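Local coordinates for protein nicastrin (Dictyostelium purpureum, PDB 4R12) that probably serves as an essential subunit of the gamma-secretase complex, which cleaves membrane proteins such as Notch within the membrane, at residues Tyr56-Tyr62 with Asn84-Ser89; Glu213-Leu219 with Ile319-Leu325; Asn287-Lys291 with Cys300-Pro304. One frame throughout, in Å; residues are numbered along the deposited sequence.

Contact 1: Tyr56-Tyr62 with Asn84-Ser89; sequences YNNYFSY and NLHNKS
N87 reaches across to Y59 and Y62, the two ends of a type I beta turn that follows helix 53-57 in the small lobe. N87 CB lies 3.6 Å from Y59 CE2 and close to Y59 OH, a hydroxyl that the contact buries without a polar partner in the model. With CG anti to the backbone N (chi1 -172°), the amide is carried toward the carbonyl oxygens of Y59 and Y62. OD1 turns to the backbone N two residues on, S89 N, in an Asx turn, though that bond is modelled too short to trust. ND2 rides over one face of the Y59 ring, offset toward its rim, the amide and ring planes 71° apart. N87 ND2 also comes within 2.9 Å of Y59 O, but at an angle too poor for a hydrogen bond; the bond it does make, nearly straight at 171° but weak, runs 3.4 Å from N87 ND2 to Y62 O.

Two residues earlier, L85 packs against two tyrosines: CB lies on Y59 CE2, and L85 CD2 is 3.7 Å from Y56 CE2. Both L85 and Y56 also touch I50 of strand 43-50. The Y56 hydroxyl is hydrogen-bonded to S81 O, and N84 CB sits at this ring's edge, 3.2 Å from Y56 OH.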
loop_
_atom_site.group_PDB
_atom_site.type_symbol
_atom_site.label_atom_id
_atom_site.label_comp_id
_atom_site.label_asym_id
_atom_site.label_seq_id
_atom_site.Cartn_x
_atom_site.Cartn_y
_atom_site.Cartn_z
ATOM N N TYR A 56 -10.603 31.368 -8.936
ATOM C CA TYR A 56 -11.624 30.328 -8.961
ATOM C C TYR A 56 -12.915 30.875 -9.594
ATOM O O TYR A 56 -13.406 30.335 -10.586
ATOM C CB TYR A 56 -11.907 29.786 -7.555
ATOM C CG TYR A 56 -12.847 28.603 -7.581
ATOM C CD1 TYR A 56 -14.222 28.785 -7.560
ATOM C CD2 TYR A 56 -12.360 27.306 -7.669
ATOM C CE1 TYR A 56 -15.082 27.719 -7.612
ATOM C CE2 TYR A 56 -13.219 26.226 -7.719
ATOM C CZ TYR A 56 -14.580 26.441 -7.695
ATOM O OH TYR A 56 -15.449 25.380 -7.741
ATOM N N ASN A 57 -13.447 31.950 -9.021
ATOM C CA ASN A 57 -14.674 32.564 -9.532
ATOM C C ASN A 57 -14.544 33.092 -10.958
ATOM O O ASN A 57 -15.496 33.029 -11.736
ATOM C CB ASN A 57 -15.115 33.702 -8.616
ATOM C CG ASN A 57 -15.592 33.212 -7.269
ATOM O OD1 ASN A 57 -16.188 32.135 -7.156
ATOM N ND2 ASN A 57 -15.338 34.001 -6.231
ATOM N N ASN A 58 -13.372 33.609 -11.307
ATOM C CA ASN A 58 -13.154 34.140 -12.650
ATOM C C ASN A 58 -12.999 33.049 -13.710
ATOM O O ASN A 58 -12.799 33.341 -14.894
ATOM C CB ASN A 58 -11.932 35.057 -12.668
ATOM C CG ASN A 58 -12.170 36.352 -11.912
ATOM O OD1 ASN A 58 -13.315 36.737 -11.665
ATOM N ND2 ASN A 58 -11.088 37.033 -11.545
ATOM N N TYR A 59 -13.092 31.793 -13.288
ATOM C CA TYR A 59 -13.063 30.692 -14.239
ATOM C C TYR A 59 -14.395 30.583 -14.983
ATOM O O TYR A 59 -14.423 30.297 -16.175
ATOM C CB TYR A 59 -12.747 29.372 -13.540
ATOM C CG TYR A 59 -12.870 28.175 -14.447
ATOM C CD1 TYR A 59 -11.890 27.895 -15.388
ATOM C CD2 TYR A 59 -13.970 27.327 -14.367
ATOM C CE1 TYR A 59 -11.999 26.799 -16.233
ATOM C CE2 TYR A 59 -14.088 26.226 -15.205
ATOM C CZ TYR A 59 -13.100 25.968 -16.134
ATOM O OH TYR A 59 -13.209 24.879 -16.970
ATOM N N PHE A 60 -15.490 30.820 -14.270
ATOM C CA PHE A 60 -16.824 30.630 -14.828
ATOM C C PHE A 60 -17.133 31.615 -15.948
ATOM O O PHE A 60 -18.016 31.367 -16.772
ATOM C CB PHE A 60 -17.881 30.751 -13.731
ATOM C CG PHE A 60 -17.741 29.734 -12.639
ATOM C CD1 PHE A 60 -16.932 29.983 -11.542
ATOM C CD2 PHE A 60 -18.415 28.527 -12.706
ATOM C CE1 PHE A 60 -16.797 29.050 -10.528
ATOM C CE2 PHE A 60 -18.289 27.589 -11.695
ATOM C CZ PHE A 60 -17.474 27.850 -10.604
ATOM N N SER A 61 -16.398 32.725 -15.979
ATOM C CA SER A 61 -16.650 33.789 -16.943
ATOM C C SER A 61 -15.474 33.990 -17.894
ATOM O O SER A 61 -15.318 35.055 -18.485
ATOM C CB SER A 61 -16.957 35.098 -16.211
ATOM O OG SER A 61 -17.803 34.871 -15.097
ATOM N N TYR A 62 -14.651 32.957 -18.036
ATOM C CA TYR A 62 -13.440 33.037 -18.848
ATOM C C TYR A 62 -13.605 32.295 -20.169
ATOM O O TYR A 62 -13.683 31.069 -20.186
ATOM C CB TYR A 62 -12.250 32.471 -18.065
ATOM C CG TYR A 62 -10.949 32.388 -18.836
ATOM C CD1 TYR A 62 -10.090 33.475 -18.908
ATOM C CD2 TYR A 62 -10.569 31.214 -19.472
ATOM C CE1 TYR A 62 -8.895 33.399 -19.606
ATOM C CE2 TYR A 62 -9.377 31.129 -20.175
ATOM C CZ TYR A 62 -8.544 32.223 -20.236
ATOM O OH TYR A 62 -7.358 32.138 -20.932
ATOM N N ASN A 84 -17.401 21.645 -9.498
ATOM C CA ASN A 84 -18.117 22.893 -9.765
ATOM C C ASN A 84 -17.594 23.668 -10.957
ATOM O O ASN A 84 -18.216 24.631 -11.402
ATOM C CB ASN A 84 -18.068 23.804 -8.548
ATOM C CG ASN A 84 -19.194 23.557 -7.615
ATOM O OD1 ASN A 84 -20.292 23.184 -8.043
ATOM N ND2 ASN A 84 -18.951 23.755 -6.324
ATOM N N LEU A 85 -16.438 23.260 -11.465
ATOM C CA LEU A 85 -15.865 23.910 -12.624
ATOM C C LEU A 85 -16.681 23.575 -13.863
ATOM O O LEU A 85 -16.260 22.771 -14.683
ATOM C CB LEU A 85 -14.411 23.492 -12.805
ATOM C CG LEU A 85 -13.547 23.793 -11.580
ATOM C CD1 LEU A 85 -12.105 23.352 -11.796
ATOM C CD2 LEU A 85 -13.626 25.275 -11.236
ATOM N N HIS A 86 -17.861 24.180 -13.971
ATOM C CA HIS A 86 -18.662 24.111 -15.194
ATOM C C HIS A 86 -18.356 25.339 -16.055
ATOM O O HIS A 86 -18.422 26.470 -15.574
ATOM C CB HIS A 86 -20.167 24.047 -14.887
ATOM C CG HIS A 86 -20.519 23.219 -13.685
ATOM N ND1 HIS A 86 -20.346 21.851 -13.636
ATOM C CD2 HIS A 86 -21.065 23.569 -12.494
ATOM C CE1 HIS A 86 -20.764 21.395 -12.466
ATOM N NE2 HIS A 86 -21.199 22.418 -11.751
ATOM N N ASN A 87 -17.993 25.156 -17.310
ATOM C CA ASN A 87 -17.628 26.259 -18.186
ATOM C C ASN A 87 -18.154 26.078 -19.609
ATOM O O ASN A 87 -18.393 24.982 -20.053
ATOM C CB ASN A 87 -16.121 26.411 -18.226
ATOM C CG ASN A 87 -15.675 27.650 -18.946
ATOM O OD1 ASN A 87 -16.161 27.956 -20.028
ATOM N ND2 ASN A 87 -14.737 28.367 -18.363
ATOM N N LYS A 88 -18.353 27.162 -20.328
ATOM C CA LYS A 88 -18.835 27.073 -21.705
ATOM C C LYS A 88 -17.682 26.632 -22.572
ATOM O O LYS A 88 -17.838 25.972 -23.572
ATOM C CB LYS A 88 -19.356 28.428 -22.149
ATOM C CG LYS A 88 -20.044 29.186 -21.030
ATOM C CD LYS A 88 -19.426 30.553 -20.839
ATOM C CE LYS A 88 -18.101 30.452 -20.106
ATOM N NZ LYS A 88 -18.327 30.121 -18.681
ATOM N N SER A 89 -16.497 27.004 -22.145
ATOM C CA SER A 89 -15.295 26.422 -22.649
ATOM C C SER A 89 -15.332 25.055 -22.041
ATOM O O SER A 89 -16.085 24.822 -21.113
ATOM C CB SER A 89 -14.113 27.210 -22.123
ATOM O OG SER A 89 -14.046 28.483 -22.721
#

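Contact 2: Glu213-Leu219 with Ile319-Leu325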
loop_
_atom_site.group_PDB
_atom_site.type_symbol
_atom_site.label_atom_id
_atom_site.label_comp_id
_atom_site.label_asym_id
_atom_site.label_seq_id
_atom_site.Cartn_x
_atom_site.Cartn_y
_atom_site.Cartn_z
ATOM N N GLU A 213 2.708 -24.053 18.069
ATOM C CA GLU A 213 1.729 -23.035 17.714
ATOM C C GLU A 213 2.414 -21.885 16.984
ATOM O O GLU A 213 3.602 -21.653 17.165
ATOM C CB GLU A 213 1.011 -22.529 18.967
ATOM C CG GLU A 213 0.167 -23.600 19.656
ATOM C CD GLU A 213 -0.585 -23.060 20.854
ATOM O OE1 GLU A 213 -0.226 -21.968 21.337
ATOM O OE2 GLU A 213 -1.541 -23.724 21.309
ATOM N N ILE A 214 1.666 -21.179 16.147
ATOM C CA ILE A 214 2.217 -20.062 15.381
ATOM C C ILE A 214 1.666 -18.731 15.871
ATOM O O ILE A 214 0.460 -18.569 16.012
ATOM C CB ILE A 214 1.909 -20.202 13.873
ATOM C CG1 ILE A 214 2.607 -21.432 13.288
ATOM C CG2 ILE A 214 2.335 -18.950 13.116
ATOM C CD1 ILE A 214 2.148 -21.781 11.867
ATOM N N ILE A 215 2.561 -17.793 16.155
ATOM C CA ILE A 215 2.190 -16.403 16.377
ATOM C C ILE A 215 2.293 -15.689 15.028
ATOM O O ILE A 215 3.357 -15.650 14.431
ATOM C CB ILE A 215 3.112 -15.701 17.398
ATOM C CG1 ILE A 215 3.184 -16.483 18.712
ATOM C CG2 ILE A 215 2.676 -14.250 17.619
ATOM C CD1 ILE A 215 1.860 -16.668 19.371
ATOM N N LEU A 216 1.180 -15.149 14.546
ATOM C CA LEU A 216 1.176 -14.438 13.281
ATOM C C LEU A 216 1.217 -12.931 13.535
ATOM O O LEU A 216 0.315 -12.372 14.166
ATOM C CB LEU A 216 -0.060 -14.800 12.464
ATOM C CG LEU A 216 -0.183 -14.085 11.121
ATOM C CD1 LEU A 216 1.023 -14.411 10.230
ATOM C CD2 LEU A 216 -1.497 -14.468 10.443
ATOM N N VAL A 217 2.265 -12.287 13.049
ATOM C CA VAL A 217 2.400 -10.840 13.179
ATOM C C VAL A 217 2.364 -10.250 11.771
ATOM O O VAL A 217 3.193 -10.583 10.947
ATOM C CB VAL A 217 3.708 -10.459 13.888
ATOM C CG1 VAL A 217 3.834 -8.946 14.002
ATOM C CG2 VAL A 217 3.788 -11.131 15.262
ATOM N N MET A 218 1.404 -9.380 11.497
ATOM C CA MET A 218 1.120 -9.027 10.111
ATOM C C MET A 218 0.690 -7.590 9.945
ATOM O O MET A 218 0.362 -6.908 10.929
ATOM C CB MET A 218 0.023 -9.927 9.563
ATOM C CG MET A 218 -1.342 -9.618 10.162
ATOM S SD MET A 218 -2.470 -10.994 9.857
ATOM C CE MET A 218 -4.050 -10.189 10.139
ATOM N N LEU A 219 0.675 -7.145 8.690
ATOM C CA LEU A 219 0.220 -5.810 8.344
ATOM C C LEU A 219 -0.083 -5.759 6.854
ATOM O O LEU A 219 0.421 -6.585 6.077
ATOM C CB LEU A 219 1.264 -4.744 8.710
ATOM C CG LEU A 219 2.698 -4.837 8.174
ATOM C CD1 LEU A 219 2.818 -4.384 6.708
ATOM C CD2 LEU A 219 3.637 -4.010 9.070
ATOM N N ILE A 319 -2.228 -21.576 13.936
ATOM C CA ILE A 319 -2.144 -20.142 14.227
ATOM C C ILE A 319 -2.941 -19.857 15.507
ATOM O O ILE A 319 -4.156 -20.079 15.573
ATOM C CB ILE A 319 -2.654 -19.288 13.048
ATOM C CG1 ILE A 319 -1.838 -19.595 11.790
ATOM C CG2 ILE A 319 -2.561 -17.802 13.369
ATOM C CD1 ILE A 319 -2.452 -19.042 10.509
ATOM N N SER A 320 -2.246 -19.394 16.535
ATOM C CA SER A 320 -2.828 -19.345 17.875
ATOM C C SER A 320 -2.935 -17.920 18.417
ATOM O O SER A 320 -3.512 -17.710 19.485
ATOM C CB SER A 320 -2.003 -20.200 18.836
ATOM O OG SER A 320 -0.727 -19.613 19.052
ATOM N N THR A 321 -2.377 -16.962 17.679
ATOM C CA THR A 321 -2.410 -15.548 18.049
ATOM C C THR A 321 -2.162 -14.699 16.817
ATOM O O THR A 321 -1.249 -14.976 16.059
ATOM C CB THR A 321 -1.339 -15.188 19.101
ATOM O OG1 THR A 321 -1.582 -15.908 20.318
ATOM C CG2 THR A 321 -1.358 -13.694 19.391
ATOM N N ILE A 322 -2.973 -13.668 16.609
ATOM C CA ILE A 322 -2.727 -12.760 15.498
ATOM C C ILE A 322 -2.521 -11.345 16.012
ATOM O O ILE A 322 -3.369 -10.809 16.723
ATOM C CB ILE A 322 -3.891 -12.771 14.484
ATOM C CG1 ILE A 322 -4.000 -14.150 13.822
ATOM C CG2 ILE A 322 -3.686 -11.684 13.439
ATOM C CD1 ILE A 322 -5.201 -14.293 12.892
ATOM N N ILE A 323 -1.385 -10.754 15.663
ATOM C CA ILE A 323 -1.117 -9.353 15.936
ATOM C C ILE A 323 -1.053 -8.581 14.604
ATOM O O ILE A 323 -0.281 -8.943 13.714
ATOM C CB ILE A 323 0.220 -9.172 16.698
ATOM C CG1 ILE A 323 0.305 -10.142 17.883
ATOM C CG2 ILE A 323 0.403 -7.731 17.156
ATOM C CD1 ILE A 323 -0.693 -9.837 18.979
ATOM N N GLU A 324 -1.852 -7.527 14.471
ATOM C CA GLU A 324 -1.827 -6.713 13.266
ATOM C C GLU A 324 -1.461 -5.270 13.579
ATOM O O GLU A 324 -1.975 -4.676 14.525
ATOM C CB GLU A 324 -3.178 -6.741 12.538
ATOM C CG GLU A 324 -3.188 -5.885 11.248
ATOM C CD GLU A 324 -4.507 -5.958 10.504
ATOM O OE1 GLU A 324 -5.402 -6.716 10.956
ATOM O OE2 GLU A 324 -4.660 -5.244 9.475
ATOM N N LEU A 325 -0.563 -4.717 12.772
ATOM C CA LEU A 325 -0.261 -3.297 12.824
ATOM C C LEU A 325 -1.114 -2.581 11.777
ATOM O O LEU A 325 -1.094 -2.953 10.618
ATOM C CB LEU A 325 1.227 -3.059 12.560
ATOM C CG LEU A 325 2.160 -3.894 13.434
ATOM C CD1 LEU A 325 3.589 -3.466 13.162
ATOM C CD2 LEU A 325 1.807 -3.736 14.918
#
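E213 lies against S320: its CB and carboxylate flank the serine CB and OG, and E213 OE1 is 3.3 Å from S320 OG, at most a weak hydrogen bond. K261 adds a long, weak ion pair to the same oxygen. At I214, S320 N donates to I214 O over 2.9 Å. I215 turns its CD1 against T321, the two side chains lying alongside each other and pointing the same way, with 3.5 Å between I215 CD1 and T321 CB. The register slips here: I214 pairs with I319 but L216 with I322, so the second strand holds one more residue, and T321 N is left buried without a partner.

From L216 on the ladder is regular and parallel. L216 N bonds to T321 O, and L216 O receives I323 N at 2.8 Å. This is the interior of the large lobe, whose fold is related to zinc exopeptidases; strand 214-220 runs between parallel neighbours 262-268 and 319-325, and V217 looks toward L244 of helix 234-252. On the other side, L216 and I322 meet F388 of helix 385-389.

M218 N bonds to I323 O. M218 CG stands between the backbone N and the carbonyl carbon (chi1 71°), and the extended chain beyond brings M218 CE to 3.6 Å from I322 CG2. M218 CE is also 3.8 Å from E324 OE1, an oxygen held by S385 OG. L219 ends the walk, with L219 CB 3.5 Å from L325 O, which the contact buries without a polar partner.

Contact 3: Asn287-Lys291 with Cys300-Pro304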
loop_
_atom_site.group_PDB
_atom_site.type_symbol
_atom_site.label_atom_id
_atom_site.label_comp_id
_atom_site.label_asym_id
_atom_site.label_seq_id
_atom_site.Cartn_x
_atom_site.Cartn_y
_atom_site.Cartn_z
ATOM N N ASN A 287 -7.649 -24.779 1.565
ATOM C CA ASN A 287 -8.247 -25.457 0.417
ATOM C C ASN A 287 -7.307 -25.936 -0.681
ATOM O O ASN A 287 -7.723 -26.696 -1.549
ATOM C CB ASN A 287 -9.287 -24.535 -0.221
ATOM C CG ASN A 287 -10.388 -24.172 0.737
ATOM O OD1 ASN A 287 -10.857 -25.015 1.503
ATOM N ND2 ASN A 287 -10.798 -22.908 0.721
ATOM N N PHE A 288 -6.052 -25.501 -0.672
ATOM C CA PHE A 288 -5.207 -25.786 -1.824
ATOM C C PHE A 288 -4.905 -27.271 -1.980
ATOM O O PHE A 288 -4.536 -27.953 -1.026
ATOM C CB PHE A 288 -3.892 -25.008 -1.758
ATOM C CG PHE A 288 -3.008 -25.230 -2.951
ATOM C CD1 PHE A 288 -3.306 -24.641 -4.164
ATOM C CD2 PHE A 288 -1.886 -26.039 -2.862
ATOM C CE1 PHE A 288 -2.499 -24.846 -5.269
ATOM C CE2 PHE A 288 -1.070 -26.247 -3.961
ATOM C CZ PHE A 288 -1.377 -25.651 -5.167
ATOM N N GLN A 289 -5.072 -27.758 -3.202
ATOM C CA GLN A 289 -4.614 -29.088 -3.568
ATOM C C GLN A 289 -3.889 -29.020 -4.910
ATOM O O GLN A 289 -4.430 -28.508 -5.892
ATOM C CB GLN A 289 -5.790 -30.065 -3.629
ATOM C CG GLN A 289 -5.506 -31.385 -2.939
ATOM C CD GLN A 289 -6.774 -32.116 -2.547
ATOM O OE1 GLN A 289 -7.248 -31.996 -1.418
ATOM N NE2 GLN A 289 -7.333 -32.878 -3.483
ATOM N N CYS A 290 -2.653 -29.504 -4.949
ATOM C CA CYS A 290 -1.892 -29.501 -6.193
ATOM C C CYS A 290 -2.132 -30.789 -6.979
ATOM O O CYS A 290 -1.945 -31.884 -6.454
ATOM C CB CYS A 290 -0.400 -29.331 -5.920
ATOM S SG CYS A 290 0.617 -29.287 -7.419
ATOM N N LYS A 291 -2.541 -30.650 -8.236
ATOM C CA LYS A 291 -2.786 -31.806 -9.096
ATOM C C LYS A 291 -1.514 -32.244 -9.829
ATOM O O LYS A 291 -1.259 -33.441 -9.987
ATOM C CB LYS A 291 -3.896 -31.492 -10.099
ATOM C CG LYS A 291 -5.220 -31.127 -9.451
ATOM C CD LYS A 291 -6.195 -30.555 -10.474
ATOM C CE LYS A 291 -5.660 -29.261 -11.077
ATOM N NZ LYS A 291 -6.609 -28.610 -12.034
ATOM N N CYS A 300 3.982 -25.964 -7.919
ATOM C CA CYS A 300 2.817 -26.641 -8.491
ATOM C C CYS A 300 2.569 -26.119 -9.895
ATOM O O CYS A 300 2.464 -24.913 -10.106
ATOM C CB CYS A 300 1.562 -26.447 -7.634
ATOM S SG CYS A 300 0.141 -27.458 -8.184
ATOM N N ILE A 301 2.485 -27.035 -10.852
ATOM C CA ILE A 301 2.222 -26.665 -12.236
ATOM C C ILE A 301 0.745 -26.354 -12.396
ATOM O O ILE A 301 0.363 -25.413 -13.086
ATOM C CB ILE A 301 2.607 -27.794 -13.219
ATOM C CG1 ILE A 301 3.936 -28.441 -12.811
ATOM C CG2 ILE A 301 2.646 -27.270 -14.650
ATOM C CD1 ILE A 301 5.105 -27.493 -12.822
ATOM N N ASP A 302 -0.080 -27.161 -11.741
ATOM C CA ASP A 302 -1.523 -27.058 -11.884
ATOM C C ASP A 302 -2.253 -27.398 -10.585
ATOM O O ASP A 302 -2.210 -28.539 -10.133
ATOM C CB ASP A 302 -2.000 -27.975 -13.010
ATOM C CG ASP A 302 -3.475 -27.840 -13.271
ATOM O OD1 ASP A 302 -4.026 -26.759 -12.969
ATOM O OD2 ASP A 302 -4.084 -28.812 -13.769
ATOM N N PRO A 303 -2.905 -26.401 -9.961
ATOM C CA PRO A 303 -2.897 -24.990 -10.369
ATOM C C PRO A 303 -1.551 -24.341 -10.056
ATOM O O PRO A 303 -0.855 -24.800 -9.158
ATOM C CB PRO A 303 -4.018 -24.368 -9.537
ATOM C CG PRO A 303 -4.121 -25.242 -8.334
ATOM C CD PRO A 303 -3.719 -26.626 -8.754
ATOM N N PRO A 304 -1.179 -23.303 -10.809
ATOM C CA PRO A 304 0.170 -22.749 -10.657
ATOM C C PRO A 304 0.403 -22.057 -9.317
ATOM O O PRO A 304 -0.352 -21.173 -8.921
ATOM C CB PRO A 304 0.277 -21.752 -11.817
ATOM C CG PRO A 304 -1.118 -21.500 -12.257
ATOM C CD PRO A 304 -1.903 -22.722 -11.950
#
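C290 and C300 are tied by a disulfide, and three residues after C300 the D302-P303 peptide bond is cis, so a covalent bridge and a sharp kink share one small patch of surface. The C290 and C300 SG atoms are 2.0 Å apart, with a torsion of 100° about the S-S bond, a right-handed disulfide. Each sulfur stands anti to its own backbone N (chi1 -179° at C290, -172° at C300), which sends the two SG atoms out to meet between the chains. In the large lobe this bridge joins the chain just after helix 276-287 to the stretch leading to helix 309-313, closing a short surface loop that carries strand 292-293.

F288 backs the bridge. Its ring presents an edge to the C300 sulfur: F288 CZ is 3.8 Å from C300 SG, a Cys sulfur-aromatic contact made near the ring plane and not over a face. Next to CZ, F288 CE1 comes within 3.5 Å of P303 CG, the F288 and P303 side chains coming at each other from opposite directions. P303 CD in turn lies 3.5 Å from Q289 O, so the kinked residue is wedged between the phenyl ring and the backbone that follows it.

Next to the disulfide, K291 grips D302 twice. K291 N donates to D302 O over 2.9 Å, in the carbonyl plane. The lysine chain, bent once at chi3, then brings K291 NZ to 3.1 Å from D302 OD2 in a salt bridge, with OD1 slightly farther off. Both NZ bonds are weak as hydrogen bonds.

F288 is the first residue to leave helix 276-287, and its ring meets F310 of helix 309-313 edge-to-face. Beyond K291 comes the short strand 292-293, where I301 and D302 both face T292 in a classic beta bulge.

Overall arrangement
Contact 1 comes first along the chain and belongs to the small lobe; contacts 2 and 3 both belong to the large lobe. The centre of contact 1 is about 54 Å from that of contact 2 and about 58 Å from that of contact 3, on the other side of the chain's centre from both. Contact 3 falls within the long excursion between strands 214-220 and 319-325, which also includes helix 234-252, strand 262-268 and helix 276-287. The centres of contacts 2 and 3 are about 26 Å apart, and their nearest atoms about 12 Å. The large lobe thus combines a buried parallel core with a disulfide-closed loop on its surface; contact 1, in the small lobe, touches neither of them.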